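Local coordinates for oligopeptide ABC transporter, periplasmic oligopeptide-binding protein, putative (Thermotoga maritima MSB8, PDB 5IPW) that probably binds oligopeptides in the periplasm and delivers them to an ABC transporter for uptake across the inner membrane, at residues I76-E81 / T614-R619; M299-I304 / S597-K602; L329-A334 / N607-L612; A333-A338 / G593-P598. All coordinates share one frame; numbering follows the deposited sequence.

Interaction 1: residues I76-E81 / T614-R619; sequences ISKLIE and TDDVLR
Lys78 and Glu81 meet Asp616 and Arg619 in a four-residue salt-bridge network, which ties the C-terminal end of helix 73-80 to a type I beta turn running from Asp616 to Arg619. The close-packed part is built round the buried Arg619 guanidinium. Its NE donates to Glu81 OE1 over 2.9 Å with an N-H...O angle of 170°, Glu81 OE1 accepting through its syn lone pair. The two groups meet edge to edge, nearly coplanar (planes 14° apart); a second bond from NH2 to Glu81 OE2 is less certain, because the modelled position of OE2 is doubtful. Over one guanidinium face passes Lys78, whose CE sits 3.3 Å above the plane, toward the rim. Further back, Lys78 CB lies 3.5 Å from Arg619 O. Glu81 OE1 has a second cationic partner in Lys83.

Asp616 marks the exposed side. The extended lysine chain reaches it with NZ 2.7 Å from Asp616 OD2, which it meets on the anti side and 34° out of the carboxylate plane. Asp616 OD1, also bonded to Tyr184 OH, forms a longer salt bridge of 3.3 Å with Arg619 NH1. The turn is closed on itself as well: Asp616 O accepts from Arg619 N at 2.9 Å and from Arg619 NH1 at 3.2 Å, the two donors arriving from opposite faces of the carbonyl plane.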
# COMPACT_ATOMS: atom_id res chain seq x y z
N ILE A 76 -12.66 -7.13 -4.64
CA ILE A 76 -12.86 -7.39 -6.06
C ILE A 76 -12.01 -6.40 -6.84
O ILE A 76 -11.29 -6.78 -7.74
CB ILE A 76 -14.33 -7.22 -6.48
CG1 ILE A 76 -15.26 -8.12 -5.66
CG2 ILE A 76 -14.49 -7.49 -7.97
CD1 ILE A 76 -15.01 -9.60 -5.80
N SER A 77 -12.11 -5.12 -6.49
CA SER A 77 -11.33 -4.08 -7.16
C SER A 77 -9.85 -4.44 -7.26
O SER A 77 -9.25 -4.28 -8.32
CB SER A 77 -11.45 -2.74 -6.45
OG SER A 77 -10.64 -1.77 -7.11
N LYS A 78 -9.28 -4.95 -6.17
CA LYS A 78 -7.86 -5.28 -6.13
C LYS A 78 -7.48 -6.55 -6.90
O LYS A 78 -6.30 -6.82 -7.08
CB LYS A 78 -7.40 -5.37 -4.68
CG LYS A 78 -7.35 -4.01 -4.02
CD LYS A 78 -7.14 -4.11 -2.52
CE LYS A 78 -6.91 -2.74 -1.91
NZ LYS A 78 -6.99 -2.77 -0.42
N LEU A 79 -8.47 -7.32 -7.35
CA LEU A 79 -8.23 -8.38 -8.34
C LEU A 79 -8.22 -7.84 -9.75
O LEU A 79 -7.55 -8.38 -10.62
CB LEU A 79 -9.31 -9.46 -8.26
CG LEU A 79 -9.39 -10.28 -6.98
CD1 LEU A 79 -10.41 -11.40 -7.17
CD2 LEU A 79 -8.04 -10.85 -6.62
N ILE A 80 -8.98 -6.77 -9.95
CA ILE A 80 -9.53 -6.41 -11.23
C ILE A 80 -8.86 -5.15 -11.81
O ILE A 80 -9.02 -4.84 -12.99
CB ILE A 80 -11.06 -6.25 -11.05
CG1 ILE A 80 -11.79 -7.20 -11.97
CG2 ILE A 80 -11.57 -4.80 -11.15
CD1 ILE A 80 -11.67 -8.62 -11.48
N GLU A 81 -8.09 -4.46 -10.98
CA GLU A 81 -7.57 -3.14 -11.31
C GLU A 81 -6.51 -3.16 -12.39
O GLU A 81 -5.71 -4.09 -12.48
CB GLU A 81 -7.01 -2.46 -10.05
CG GLU A 81 -8.04 -1.64 -9.30
CD GLU A 81 -7.59 -1.31 -7.89
OE1 GLU A 81 -6.39 -0.99 -7.69
OE2 GLU A 81 -8.44 -1.37 -6.98
N THR A 614 2.59 -7.21 1.64
CA THR A 614 1.20 -6.85 1.44
C THR A 614 0.90 -5.52 2.09
O THR A 614 1.29 -5.28 3.23
CB THR A 614 0.27 -7.92 2.03
OG1 THR A 614 0.39 -7.92 3.46
CG2 THR A 614 0.64 -9.28 1.50
N ASP A 615 0.19 -4.66 1.36
CA ASP A 615 -0.14 -3.30 1.80
C ASP A 615 -1.22 -2.75 0.87
O ASP A 615 -1.33 -3.19 -0.28
CB ASP A 615 1.12 -2.41 1.75
CG ASP A 615 1.12 -1.28 2.79
OD1 ASP A 615 0.15 -1.17 3.58
OD2 ASP A 615 2.09 -0.49 2.81
N ASP A 616 -2.04 -1.81 1.35
CA ASP A 616 -3.10 -1.23 0.51
C ASP A 616 -2.51 -0.39 -0.63
O ASP A 616 -3.06 -0.36 -1.73
CB ASP A 616 -4.09 -0.41 1.36
CG ASP A 616 -5.15 0.31 0.51
OD1 ASP A 616 -4.87 1.42 0.00
OD2 ASP A 616 -6.26 -0.24 0.35
N VAL A 617 -1.41 0.29 -0.36
CA VAL A 617 -0.70 1.08 -1.37
C VAL A 617 -0.25 0.25 -2.58
O VAL A 617 -0.22 0.75 -3.70
CB VAL A 617 0.51 1.83 -0.76
CG1 VAL A 617 1.44 0.88 -0.02
CG2 VAL A 617 1.27 2.62 -1.82
N LEU A 618 0.08 -1.02 -2.36
CA LEU A 618 0.47 -1.91 -3.45
C LEU A 618 -0.72 -2.65 -4.05
O LEU A 618 -0.56 -3.50 -4.94
CB LEU A 618 1.51 -2.92 -2.96
CG LEU A 618 2.79 -2.36 -2.33
CD1 LEU A 618 3.64 -3.50 -1.80
CD2 LEU A 618 3.58 -1.53 -3.33
N ARG A 619 -1.92 -2.34 -3.57
CA ARG A 619 -3.17 -2.88 -4.10
C ARG A 619 -3.24 -4.40 -3.96
O ARG A 619 -3.92 -5.06 -4.74
CB ARG A 619 -3.35 -2.47 -5.58
CG ARG A 619 -3.05 -1.01 -5.89
CD ARG A 619 -3.83 -0.05 -5.01
NE ARG A 619 -5.27 -0.23 -5.17
CZ ARG A 619 -6.19 0.03 -4.24
NH1 ARG A 619 -5.84 0.49 -3.04
NH2 ARG A 619 -7.46 -0.18 -4.51

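Interaction 2: residues M299-I304 / S597-K602; sequences MQWRHI and SPAIAK
Trp301, Ile304 and Ile600 lose the most surface where segment 299-304 pairs with 597-602 through two antiparallel bridges. CG of Trp301 lies anti to the backbone N (chi1 168°), and the indole edge meets Ser597. Its NE1 donates to Ser597 OG over 2.9 Å at a bent N-H...O angle of 135°, the oxygen standing somewhat out of the ring plane, and makes a weak second bond to Ser597 O. Nearer the backbone, Trp301 CB rests 3.6 Å from Ala599 CB. Replacing Trp301 by an alanine would keep that methyl contact but would probably leave Ser597 OG without its indole N-H and open a gap beside the Trp331 ring, which Trp301 also meets.

The two isoleucines touch through their branches: Ile304 CG2 is 4.1 Å from Ile600 CG2, and the side chains cross at about a right angle. The backbone of Ile600 is held by its hydrogen-bonded pairing with Gln300, with Gln300 N to Ile600 O and Ile600 N to Gln300 O both at 3.1 Å. Next to it, Met299 and Ala601 form a non-hydrogen-bonded pair.

Strand 299-300 is the edge of a mixed sheet in which 599-602 lies second, with 326-333 beyond it. Helix 285-293 covers the isoleucine side, Ile288 touching Ile304 and Ala292 touching Ile600.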
# COMPACT_ATOMS: atom_id res chain seq x y z
N MET A 299 -7.69 -19.82 -4.42
CA MET A 299 -6.63 -18.94 -3.94
C MET A 299 -7.24 -17.68 -3.35
O MET A 299 -8.13 -17.07 -3.95
CB MET A 299 -5.62 -18.62 -5.06
CG MET A 299 -5.36 -17.14 -5.35
SD MET A 299 -4.40 -16.25 -4.15
CE MET A 299 -5.10 -14.64 -4.33
N GLN A 300 -6.76 -17.29 -2.18
CA GLN A 300 -7.24 -16.07 -1.55
C GLN A 300 -6.29 -15.64 -0.46
O GLN A 300 -5.66 -16.46 0.20
CB GLN A 300 -8.64 -16.26 -0.97
CG GLN A 300 -9.29 -14.96 -0.52
CD GLN A 300 -10.80 -15.07 -0.33
OE1 GLN A 300 -11.48 -15.86 -0.99
NE2 GLN A 300 -11.34 -14.25 0.56
N TRP A 301 -6.20 -14.34 -0.30
CA TRP A 301 -5.44 -13.73 0.78
C TRP A 301 -6.35 -12.87 1.64
O TRP A 301 -6.16 -12.78 2.85
CB TRP A 301 -4.32 -12.87 0.20
CG TRP A 301 -3.65 -11.99 1.20
CD1 TRP A 301 -2.71 -12.35 2.11
CD2 TRP A 301 -3.87 -10.59 1.39
NE1 TRP A 301 -2.33 -11.26 2.86
CE2 TRP A 301 -3.03 -10.17 2.44
CE3 TRP A 301 -4.70 -9.65 0.77
CZ2 TRP A 301 -2.99 -8.85 2.89
CZ3 TRP A 301 -4.66 -8.32 1.21
CH2 TRP A 301 -3.81 -7.94 2.27
N ARG A 302 -7.34 -12.25 1.01
CA ARG A 302 -8.02 -11.11 1.60
C ARG A 302 -8.39 -11.32 3.07
O ARG A 302 -7.86 -10.63 3.96
CB ARG A 302 -9.24 -10.72 0.78
CG ARG A 302 -9.86 -9.42 1.26
CD ARG A 302 -10.80 -8.85 0.22
NE ARG A 302 -11.53 -7.69 0.72
CZ ARG A 302 -11.01 -6.48 0.92
NH1 ARG A 302 -9.72 -6.25 0.69
NH2 ARG A 302 -11.77 -5.49 1.36
N HIS A 303 -9.28 -12.26 3.35
CA HIS A 303 -9.70 -12.42 4.75
C HIS A 303 -8.86 -13.45 5.48
O HIS A 303 -8.74 -13.40 6.70
CB HIS A 303 -11.18 -12.72 4.82
CG HIS A 303 -11.99 -11.62 4.23
ND1 HIS A 303 -11.91 -10.32 4.68
CD2 HIS A 303 -12.86 -11.60 3.19
CE1 HIS A 303 -12.72 -9.56 3.97
NE2 HIS A 303 -13.30 -10.31 3.06
N ILE A 304 -8.25 -14.34 4.71
CA ILE A 304 -7.28 -15.33 5.20
C ILE A 304 -6.11 -14.65 5.93
O ILE A 304 -5.70 -15.11 7.00
CB ILE A 304 -6.70 -16.17 4.04
CG1 ILE A 304 -7.77 -16.63 3.03
CG2 ILE A 304 -5.95 -17.39 4.57
CD1 ILE A 304 -8.99 -17.28 3.64
N SER A 597 1.20 -12.41 7.01
CA SER A 597 -0.11 -12.10 6.44
C SER A 597 -0.36 -13.12 5.34
O SER A 597 -0.24 -12.81 4.15
CB SER A 597 -0.12 -10.68 5.87
OG SER A 597 -1.42 -10.33 5.41
N PRO A 598 -0.68 -14.36 5.73
CA PRO A 598 -0.61 -15.47 4.80
C PRO A 598 -1.78 -15.57 3.83
O PRO A 598 -2.86 -15.05 4.08
CB PRO A 598 -0.61 -16.69 5.73
CG PRO A 598 -1.44 -16.25 6.88
CD PRO A 598 -1.10 -14.79 7.07
N ALA A 599 -1.52 -16.27 2.73
CA ALA A 599 -2.53 -16.55 1.74
C ALA A 599 -2.50 -18.04 1.52
O ALA A 599 -1.59 -18.73 1.99
CB ALA A 599 -2.21 -15.83 0.44
N ILE A 600 -3.50 -18.55 0.81
CA ILE A 600 -3.47 -19.93 0.40
C ILE A 600 -3.74 -20.03 -1.08
O ILE A 600 -4.39 -19.17 -1.67
CB ILE A 600 -4.47 -20.81 1.19
CG1 ILE A 600 -5.92 -20.51 0.81
CG2 ILE A 600 -4.26 -20.63 2.68
CD1 ILE A 600 -6.91 -21.52 1.38
N ALA A 601 -3.20 -21.09 -1.67
CA ALA A 601 -3.43 -21.41 -3.06
C ALA A 601 -3.48 -22.92 -3.16
O ALA A 601 -2.61 -23.60 -2.65
CB ALA A 601 -2.31 -20.87 -3.92
N LYS A 602 -4.50 -23.44 -3.81
CA LYS A 602 -4.54 -24.86 -4.11
C LYS A 602 -3.28 -25.27 -4.85
O LYS A 602 -2.66 -24.46 -5.53
CB LYS A 602 -5.76 -25.18 -4.97
CG LYS A 602 -7.08 -25.04 -4.23
CD LYS A 602 -7.36 -26.22 -3.31
CE LYS A 602 -7.87 -27.41 -4.10
NZ LYS A 602 -8.38 -28.44 -3.15

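Interaction 3: residues L329-A334 / N607-L612; sequences LKWIAA and NVPEFL
The indole of Trp331 is sandwiched between Leu612 and Ala599. On one face Leu612 CB stands 3.5 Å from the centroid of the five-membered ring and only 4° off its normal, a clear CH-pi contact. Leu612 CD2 continues over the six-membered ring, 3.6 Å from Trp331 CZ3; the leucine runs side by side with the indole, its CG anti to the backbone N (chi1 -163°). On the opposite face lies the methyl of Ala599 in strand 599-602. At the ring edge, NE1 donates to Pro609 O over 2.9 Å with an N-H...O angle of 156°, the acceptor lying close to the indole plane, and this bond, with the packing on both faces, probably fixes the rotation of the ring. Farther round the same edge, Val608 CG1 approaches Trp331 CZ2 at 3.8 Å and also meets Leu329 CD1, so one methyl fills the angle between two residues of the strand.

The backbones join directly at one point, Ile332 N to Leu612 O, 3.0 Å and nearly straight. Elsewhere they are bridged by water: one accepts from Lys330 N and donates to Glu610 O, another donates to Lys330 O and accepts from Leu612 N. Lys330 is the centre of an inverse gamma turn, which interrupts the regular strand just where these waters stand in for direct pairing.

Segment 607-612 leads into strand 613-614, which lies parallel to 326-333 at the edge of the mixed sheet. The other side of 326-333 pairs with 599-602.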
# COMPACT_ATOMS: atom_id res chain seq x y z
N LEU A 329 0.99 -19.61 1.74
CA LEU A 329 2.01 -18.70 1.26
C LEU A 329 2.38 -17.74 2.37
O LEU A 329 1.51 -17.07 2.95
CB LEU A 329 1.50 -17.96 0.01
CG LEU A 329 1.14 -18.93 -1.13
CD1 LEU A 329 0.25 -18.26 -2.16
CD2 LEU A 329 2.39 -19.49 -1.78
N LYS A 330 3.68 -17.68 2.67
CA LYS A 330 4.20 -16.90 3.79
C LYS A 330 4.39 -15.44 3.40
O LYS A 330 5.50 -14.91 3.47
CB LYS A 330 5.53 -17.49 4.29
CG LYS A 330 5.40 -18.52 5.40
CD LYS A 330 5.14 -19.92 4.88
CE LYS A 330 4.80 -20.88 6.02
NZ LYS A 330 4.31 -22.19 5.50
N TRP A 331 3.32 -14.79 2.99
CA TRP A 331 3.38 -13.36 2.69
C TRP A 331 3.38 -12.58 4.00
O TRP A 331 2.81 -13.03 5.00
CB TRP A 331 2.19 -12.91 1.83
CG TRP A 331 2.11 -13.58 0.49
CD1 TRP A 331 3.01 -14.45 -0.06
CD2 TRP A 331 1.09 -13.38 -0.48
NE1 TRP A 331 2.59 -14.82 -1.32
CE2 TRP A 331 1.42 -14.18 -1.59
CE3 TRP A 331 -0.07 -12.61 -0.52
CZ2 TRP A 331 0.62 -14.23 -2.72
CZ3 TRP A 331 -0.86 -12.67 -1.65
CH2 TRP A 331 -0.51 -13.47 -2.73
N ILE A 332 4.00 -11.41 3.99
CA ILE A 332 4.13 -10.58 5.18
C ILE A 332 3.34 -9.27 5.06
O ILE A 332 3.05 -8.81 3.95
CB ILE A 332 5.60 -10.26 5.49
CG1 ILE A 332 6.25 -9.42 4.37
CG2 ILE A 332 6.38 -11.56 5.73
CD1 ILE A 332 7.62 -8.86 4.73
N ALA A 333 2.97 -8.69 6.20
CA ALA A 333 2.40 -7.35 6.25
C ALA A 333 3.55 -6.37 6.15
O ALA A 333 4.70 -6.73 6.39
CB ALA A 333 1.63 -7.14 7.54
N ALA A 334 3.24 -5.13 5.79
CA ALA A 334 4.27 -4.13 5.53
C ALA A 334 4.46 -3.19 6.72
O ALA A 334 4.48 -1.97 6.57
CB ALA A 334 3.91 -3.33 4.28
N ASN A 607 1.31 -19.82 -10.69
CA ASN A 607 1.79 -18.46 -10.97
C ASN A 607 1.51 -17.50 -9.81
O ASN A 607 1.40 -16.29 -10.01
CB ASN A 607 1.22 -17.91 -12.30
CG ASN A 607 1.99 -18.38 -13.53
OD1 ASN A 607 3.09 -18.90 -13.44
ND2 ASN A 607 1.41 -18.18 -14.69
N VAL A 608 1.41 -18.05 -8.60
CA VAL A 608 1.24 -17.25 -7.39
C VAL A 608 2.61 -17.16 -6.71
O VAL A 608 3.21 -18.19 -6.43
CB VAL A 608 0.24 -17.88 -6.41
CG1 VAL A 608 -0.03 -16.94 -5.25
CG2 VAL A 608 -1.08 -18.20 -7.10
N PRO A 609 3.10 -15.93 -6.44
CA PRO A 609 4.41 -15.75 -5.82
C PRO A 609 4.53 -16.36 -4.43
O PRO A 609 3.62 -16.20 -3.61
CB PRO A 609 4.57 -14.23 -5.72
CG PRO A 609 3.57 -13.66 -6.64
CD PRO A 609 2.45 -14.65 -6.76
N GLU A 610 5.65 -17.02 -4.17
CA GLU A 610 5.92 -17.62 -2.87
C GLU A 610 5.97 -16.56 -1.78
O GLU A 610 5.29 -16.67 -0.75
CB GLU A 610 7.24 -18.38 -2.92
CG GLU A 610 7.42 -19.41 -1.83
CD GLU A 610 8.77 -20.12 -1.87
OE1 GLU A 610 9.31 -20.43 -0.79
OE2 GLU A 610 9.29 -20.37 -2.98
N PHE A 611 6.76 -15.52 -2.02
CA PHE A 611 6.92 -14.42 -1.08
C PHE A 611 6.30 -13.15 -1.65
O PHE A 611 6.28 -12.95 -2.86
CB PHE A 611 8.41 -14.18 -0.78
CG PHE A 611 9.14 -15.43 -0.34
CD1 PHE A 611 9.05 -15.89 0.96
CD2 PHE A 611 9.93 -16.14 -1.25
CE1 PHE A 611 9.72 -17.03 1.36
CE2 PHE A 611 10.61 -17.28 -0.86
CZ PHE A 611 10.50 -17.73 0.45
N LEU A 612 5.81 -12.30 -0.76
CA LEU A 612 5.19 -11.04 -1.15
C LEU A 612 5.02 -10.17 0.09
O LEU A 612 4.79 -10.67 1.19
CB LEU A 612 3.82 -11.29 -1.78
CG LEU A 612 3.20 -10.16 -2.60
CD1 LEU A 612 3.83 -10.09 -3.97
CD2 LEU A 612 1.70 -10.36 -2.74
O HOH W 1 5.55 -19.05 1.03
O HOH W 2 7.05 -13.01 1.84

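Interaction 4: residues A333-A338 / G593-P598; sequences AANGSA and GEDLSP
Asn335 and Asp595 lie in two antiparallel connecting segments that pass between the sheet containing strands 326-333 and 599-602 and the sheet containing 340-343 and 589-591, a layout consistent with the interdomain hinge of periplasmic binding proteins. Two well-formed backbone bonds join the connectors: Ala333 N to Asp595 O and Glu594 N to Asn335 O, both 2.9 Å, with N-H...O angles of 168° and 167°.

The Asn335 side chain adds a weaker link in each direction. Its CG lies between the backbone N and the carbonyl carbon (chi1 52°). The amide reaches the backbone and carboxylate of Asp595: OD1 accepts a long, weak bond of 3.4 Å from Asp595 N, while ND2 gives a weak one of 3.1 Å to Asp595 OD1. The side chains cross at about a right angle, with the amide and carboxylate planes steeply tilted to each other. An alanine in place of Asn335 would probably leave Asp595 OD1 without its amide donor and the carboxylate freer to turn, although the backbone bond to Glu594 would remain.

Beyond this pair the CA atoms come nearest at Gly593, 3.8 Å from Ser337 CA, and a beta carbon on Gly593 would run into Gly336 O.

Glu594 OE1 is hydrogen-bonded to Ser392 OG. The connector 333-338 also makes backbone bonds to Ala497 and to Met494 of strand 489-494, while strands 340-343 and 589-591 continue as neighbours in that sheet.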
# COMPACT_ATOMS: atom_id res chain seq x y z
N ALA A 333 2.97 -8.69 6.20
CA ALA A 333 2.40 -7.35 6.25
C ALA A 333 3.55 -6.37 6.15
O ALA A 333 4.70 -6.73 6.39
CB ALA A 333 1.63 -7.14 7.54
N ALA A 334 3.24 -5.13 5.79
CA ALA A 334 4.27 -4.13 5.53
C ALA A 334 4.46 -3.19 6.72
O ALA A 334 4.48 -1.97 6.57
CB ALA A 334 3.91 -3.33 4.28
N ASN A 335 4.60 -3.77 7.91
CA ASN A 335 4.87 -2.97 9.09
C ASN A 335 6.29 -3.19 9.61
O ASN A 335 6.72 -4.31 9.82
CB ASN A 335 3.82 -3.18 10.19
CG ASN A 335 3.60 -4.63 10.53
OD1 ASN A 335 4.52 -5.45 10.47
ND2 ASN A 335 2.37 -4.96 10.92
N GLY A 336 7.01 -2.08 9.79
CA GLY A 336 8.37 -2.12 10.32
C GLY A 336 8.43 -2.54 11.77
O GLY A 336 9.49 -2.93 12.27
N SER A 337 7.29 -2.45 12.45
CA SER A 337 7.13 -2.99 13.78
C SER A 337 5.66 -3.14 14.08
O SER A 337 4.84 -2.34 13.63
CB SER A 337 7.75 -2.05 14.81
OG SER A 337 7.26 -2.37 16.11
N ALA A 338 5.32 -4.16 14.85
CA ALA A 338 3.96 -4.32 15.33
C ALA A 338 3.69 -3.42 16.54
O ALA A 338 2.54 -3.12 16.85
CB ALA A 338 3.70 -5.77 15.70
N GLY A 593 8.81 -7.01 13.83
CA GLY A 593 8.25 -6.39 12.65
C GLY A 593 7.70 -7.50 11.76
O GLY A 593 7.75 -8.68 12.11
N GLU A 594 7.15 -7.11 10.62
CA GLU A 594 6.81 -8.04 9.54
C GLU A 594 5.89 -9.19 9.93
O GLU A 594 6.20 -10.35 9.67
CB GLU A 594 8.10 -8.59 8.93
CG GLU A 594 8.98 -7.50 8.34
CD GLU A 594 10.27 -8.02 7.74
OE1 GLU A 594 10.91 -7.28 6.96
OE2 GLU A 594 10.66 -9.17 8.04
N ASP A 595 4.74 -8.88 10.53
CA ASP A 595 3.73 -9.90 10.82
C ASP A 595 3.52 -10.79 9.59
O ASP A 595 3.62 -10.33 8.45
CB ASP A 595 2.37 -9.28 11.16
CG ASP A 595 2.39 -8.48 12.45
OD1 ASP A 595 3.19 -7.52 12.54
OD2 ASP A 595 1.59 -8.80 13.35
N LEU A 596 3.20 -12.05 9.83
CA LEU A 596 2.83 -12.92 8.74
C LEU A 596 1.42 -12.52 8.32
O LEU A 596 0.57 -12.28 9.17
CB LEU A 596 2.86 -14.39 9.18
CG LEU A 596 3.42 -15.41 8.19
CD1 LEU A 596 4.83 -15.08 7.73
CD2 LEU A 596 3.41 -16.78 8.85
N SER A 597 1.20 -12.41 7.01
CA SER A 597 -0.11 -12.10 6.44
C SER A 597 -0.36 -13.12 5.34
O SER A 597 -0.24 -12.81 4.15
CB SER A 597 -0.12 -10.68 5.87
OG SER A 597 -1.42 -10.33 5.41
N PRO A 598 -0.68 -14.36 5.73
CA PRO A 598 -0.61 -15.47 4.80
C PRO A 598 -1.78 -15.57 3.83
O PRO A 598 -2.86 -15.05 4.08
CB PRO A 598 -0.61 -16.69 5.73
CG PRO A 598 -1.44 -16.25 6.88
CD PRO A 598 -1.10 -14.79 7.07

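In the fold
From the N terminus, helix 73-80 is the first element to take part in these contacts, and interaction 1 closes the longest loop by joining it to 614-619 near the C-terminal end; the other three contacts nest inside that loop. Interaction 2 next ties 299-304 to 597-602. Interactions 3 and 4 start from overlapping segments, 329-334 and 333-338: the former runs on to 607-612 and crosses interaction 2, the latter ends at 593-598, which shares Ser597 and Pro598 with interaction 2. Strands 326-333 and 599-602 are sheet neighbours, so interactions 2 and 3 join in one sheet, interaction 4 carries its strands toward the second, and Thr614 links interaction 1 to Ile332.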